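PDB 4RAA: putative exported protein, which is of unknown function but folds as a six-bladed beta-propeller and is probably exported from the bacterial cell. Local coordinates for residues T9-K14 / H218-E223. Residues are numbered along the deposited sequence; the frame is centred on the assembly and turned at random.
Sequences TIISFK and HSFSFE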
ATOM      1  N   THR A   9     -16.578 -36.002 -10.815  1.00 57.31           N
ATOM      2  CA  THR A   9     -17.559 -36.367  -9.744  1.00 58.24           C
ATOM      3  C   THR A   9     -16.807 -36.817  -8.439  1.00 58.78           C
ATOM      4  O   THR A   9     -15.806 -36.173  -8.049  1.00 53.78           O
ATOM      5  CB  THR A   9     -18.623 -37.385 -10.276  1.00 58.39           C
ATOM      6  OG1 THR A   9     -18.979 -37.056 -11.617  1.00 59.58           O
ATOM      7  CG2 THR A   9     -19.913 -37.392  -9.402  1.00 57.92           C
ATOM      8  N   ILE A  10     -17.247 -37.917  -7.811  1.00 56.61           N
ATOM      9  CA  ILE A  10     -16.764 -38.349  -6.504  1.00 55.00           C
ATOM     10  C   ILE A  10     -15.393 -39.026  -6.572  1.00 52.04           C
ATOM     11  O   ILE A  10     -15.027 -39.580  -7.607  1.00 51.51           O
ATOM     12  CB  ILE A  10     -17.817 -39.301  -5.824  1.00 59.86           C
ATOM     13  CG1 ILE A  10     -17.675 -39.353  -4.286  1.00 62.82           C
ATOM     14  CG2 ILE A  10     -17.808 -40.718  -6.422  1.00 60.88           C
ATOM     15  CD1 ILE A  10     -18.067 -38.075  -3.560  1.00 63.57           C
ATOM     16  N   ILE A  11     -14.643 -38.923  -5.471  1.00 48.07           N
ATOM     17  CA  ILE A  11     -13.375 -39.624  -5.263  1.00 44.36           C
ATOM     18  C   ILE A  11     -13.610 -40.373  -3.950  1.00 44.20           C
ATOM     19  O   ILE A  11     -13.474 -39.796  -2.872  1.00 43.65           O
ATOM     20  CB  ILE A  11     -12.179 -38.656  -5.204  1.00 42.72           C
ATOM     21  CG1 ILE A  11     -12.004 -37.982  -6.568  1.00 42.31           C
ATOM     22  CG2 ILE A  11     -10.888 -39.391  -4.815  1.00 43.03           C
ATOM     23  CD1 ILE A  11     -10.916 -36.929  -6.626  1.00 40.74           C
ATOM     24  N   SER A  12     -13.999 -41.643  -4.058  1.00 44.75           N
ATOM     25  CA  SER A  12     -14.328 -42.474  -2.901  1.00 44.66           C
ATOM     26  C   SER A  12     -13.084 -43.131  -2.369  1.00 43.05           C
ATOM     27  O   SER A  12     -12.381 -43.781  -3.128  1.00 42.45           O
ATOM     28  CB  SER A  12     -15.327 -43.568  -3.284  1.00 46.81           C
ATOM     29  OG  SER A  12     -16.503 -43.006  -3.833  1.00 48.98           O
ATOM     30  N   PHE A  13     -12.828 -42.961  -1.073  1.00 42.40           N
ATOM     31  CA  PHE A  13     -11.706 -43.584  -0.380  1.00 42.76           C
ATOM     32  C   PHE A  13     -12.241 -44.685   0.539  1.00 45.30           C
ATOM     33  O   PHE A  13     -13.052 -44.407   1.414  1.00 46.34           O
ATOM     34  CB  PHE A  13     -10.959 -42.558   0.462  1.00 41.23           C
ATOM     35  CG  PHE A  13     -10.233 -41.529  -0.340  1.00 39.76           C
ATOM     36  CD1 PHE A  13      -9.016 -41.838  -0.938  1.00 39.44           C
ATOM     37  CD2 PHE A  13     -10.743 -40.248  -0.493  1.00 39.02           C
ATOM     38  CE1 PHE A  13      -8.326 -40.895  -1.692  1.00 38.22           C
ATOM     39  CE2 PHE A  13     -10.052 -39.299  -1.235  1.00 37.90           C
ATOM     40  CZ  PHE A  13      -8.844 -39.622  -1.838  1.00 37.31           C
ATOM     41  N   LYS A  14     -11.796 -45.923   0.340  1.00 47.42           N
ATOM     42  CA  LYS A  14     -12.198 -47.043   1.207  1.00 50.99           C
ATOM     43  C   LYS A  14     -11.214 -46.981   2.377  1.00 50.19           C
ATOM     44  O   LYS A  14     -10.140 -46.391   2.227  1.00 47.56           O
ATOM     45  CB  LYS A  14     -12.189 -48.381   0.450  1.00 54.44           C
ATOM     46  CG  LYS A  14     -12.939 -48.307  -0.881  1.00 57.70           C
ATOM     47  CD  LYS A  14     -13.248 -49.653  -1.522  1.00 64.49           C
ATOM     48  CE  LYS A  14     -14.633 -50.189  -1.167  1.00 70.15           C
ATOM     49  NZ  LYS A  14     -14.829 -50.437   0.285  1.00 73.83           N
ATOM     50  N   HIS A 218     -13.534 -31.345  -7.625  1.00 34.57           N
ATOM     51  CA  HIS A 218     -13.446 -32.683  -7.000  1.00 34.77           C
ATOM     52  C   HIS A 218     -14.316 -32.715  -5.754  1.00 34.66           C
ATOM     53  O   HIS A 218     -14.437 -31.699  -5.081  1.00 33.84           O
ATOM     54  CB  HIS A 218     -12.008 -33.040  -6.550  1.00 33.75           C
ATOM     55  CG  HIS A 218     -10.951 -32.810  -7.588  1.00 33.90           C
ATOM     56  ND1 HIS A 218     -10.653 -33.728  -8.570  1.00 34.69           N
ATOM     57  CD2 HIS A 218     -10.115 -31.764  -7.789  1.00 33.77           C
ATOM     58  CE1 HIS A 218      -9.685 -33.257  -9.335  1.00 34.68           C
ATOM     59  NE2 HIS A 218      -9.339 -32.067  -8.880  1.00 34.02           N
ATOM     60  N   SER A 219     -14.934 -33.859  -5.471  1.00 35.70           N
ATOM     61  CA  SER A 219     -15.662 -34.077  -4.209  1.00 36.67           C
ATOM     62  C   SER A 219     -15.177 -35.406  -3.603  1.00 36.91           C
ATOM     63  O   SER A 219     -14.847 -36.344  -4.337  1.00 37.42           O
ATOM     64  CB  SER A 219     -17.181 -34.031  -4.380  1.00 38.06           C
ATOM     65  OG  SER A 219     -17.653 -35.091  -5.185  1.00 40.27           O
ATOM     66  N   PHE A 220     -15.113 -35.467  -2.275  1.00 36.88           N
ATOM     67  CA  PHE A 220     -14.613 -36.648  -1.574  1.00 37.74           C
ATOM     68  C   PHE A 220     -15.644 -37.288  -0.657  1.00 39.04           C
ATOM     69  O   PHE A 220     -16.589 -36.654  -0.200  1.00 39.61           O
ATOM     70  CB  PHE A 220     -13.392 -36.291  -0.732  1.00 37.53           C
ATOM     71  CG  PHE A 220     -12.368 -35.474  -1.463  1.00 37.85           C
ATOM     72  CD1 PHE A 220     -11.548 -36.069  -2.417  1.00 38.30           C
ATOM     73  CD2 PHE A 220     -12.215 -34.104  -1.199  1.00 38.28           C
ATOM     74  CE1 PHE A 220     -10.590 -35.325  -3.106  1.00 38.29           C
ATOM     75  CE2 PHE A 220     -11.262 -33.349  -1.887  1.00 38.12           C
ATOM     76  CZ  PHE A 220     -10.447 -33.967  -2.845  1.00 37.72           C
ATOM     77  N   SER A 221     -15.446 -38.578  -0.437  1.00 40.37           N
ATOM     78  CA  SER A 221     -16.210 -39.369   0.518  1.00 42.22           C
ATOM     79  C   SER A 221     -15.210 -40.400   1.046  1.00 42.11           C
ATOM     80  O   SER A 221     -14.370 -40.898   0.282  1.00 41.94           O
ATOM     81  CB  SER A 221     -17.425 -40.042  -0.125  1.00 43.93           C
ATOM     82  OG  SER A 221     -17.026 -40.983  -1.101  1.00 44.58           O
ATOM     83  N   PHE A 222     -15.277 -40.670   2.346  1.00 42.47           N
ATOM     84  CA  PHE A 222     -14.397 -41.625   3.011  1.00 42.21           C
ATOM     85  C   PHE A 222     -15.286 -42.655   3.675  1.00 44.07           C
ATOM     86  O   PHE A 222     -16.321 -42.297   4.225  1.00 45.33           O
ATOM     87  CB  PHE A 222     -13.527 -40.897   4.037  1.00 41.42           C
ATOM     88  CG  PHE A 222     -12.636 -39.839   3.433  1.00 39.30           C
ATOM     89  CD1 PHE A 222     -13.130 -38.547   3.179  1.00 38.96           C
ATOM     90  CD2 PHE A 222     -11.308 -40.124   3.106  1.00 38.11           C
ATOM     91  CE1 PHE A 222     -12.315 -37.560   2.611  1.00 37.74           C
ATOM     92  CE2 PHE A 222     -10.489 -39.143   2.547  1.00 37.68           C
ATOM     93  CZ  PHE A 222     -10.995 -37.860   2.288  1.00 37.25           C
ATOM     94  N   GLU A 223     -14.901 -43.927   3.601  1.00 45.78           N
ATOM     95  CA  GLU A 223     -15.685 -45.012   4.198  1.00 47.91           C
ATOM     96  C   GLU A 223     -15.677 -44.858   5.728  1.00 48.13           C
ATOM     97  O   GLU A 223     -14.631 -44.566   6.325  1.00 47.12           O
ATOM     98  CB  GLU A 223     -15.136 -46.394   3.777  1.00 48.96           C
ATOM     99  CG  GLU A 223     -15.934 -47.605   4.285  1.00 51.14           C
ATOM    100  CD  GLU A 223     -15.279 -48.959   4.020  1.00 51.81           C
ATOM    101  OE1 GLU A 223     -14.035 -49.051   3.925  1.00 50.48           O
ATOM    102  OE2 GLU A 223     -16.027 -49.958   3.938  1.00 53.48           O
TER
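Strand 10-13, from Ile10 beside Ser219 to Phe13 beside Phe222, runs parallel to strand 218-222, the segment axes 4.6 Å apart and 24° from aligned. Ile11 N donates to Ser219 O at 2.8 Å, Phe13 N to Ser221 O, and Glu223 N to Phe13 O; between the first two, the bond from Ser221 N to Ile11 O is weak at 3.4 Å. Ile11, Phe13, Phe220 and Phe222 all extend from one face, and their large apolar groups suit this buried side. Phe13 contributes the largest share of any one residue: CG stands anti to the carbonyl carbon (chi1 -68°), and the ring beyond it lies beside both phenylalanines of the partner strand. The Phe222 ring is nearly parallel to it, planes at 13°, but slid aside with little overlap, while Phe220 CD1 meets the Phe13 edge at CE2, 3.8 Å away. Ile11 sends CD1 towards Phe220 CE1 and ND1 of His218, whose NE2 is hydrogen-bonded to Glu261 OE2. In this beta-propeller, strand 10-13 adds an N-terminal edge to the blade containing strand 213-222; the apolar face packs against Leu266 and Val268. Small serine hydroxyls suit the more open face, where Ser12 OG and Ser221 OG share a weak hydrogen bond. Ile10 also lies there, its CD1 3.4 Å from Ser219 OG. At the exposed end, Lys14 NZ reaches Glu223 OE2 in a long salt bridge of 3.9 Å, while Glu223 OE1 accepts a hydrogen bond from Glu15 N.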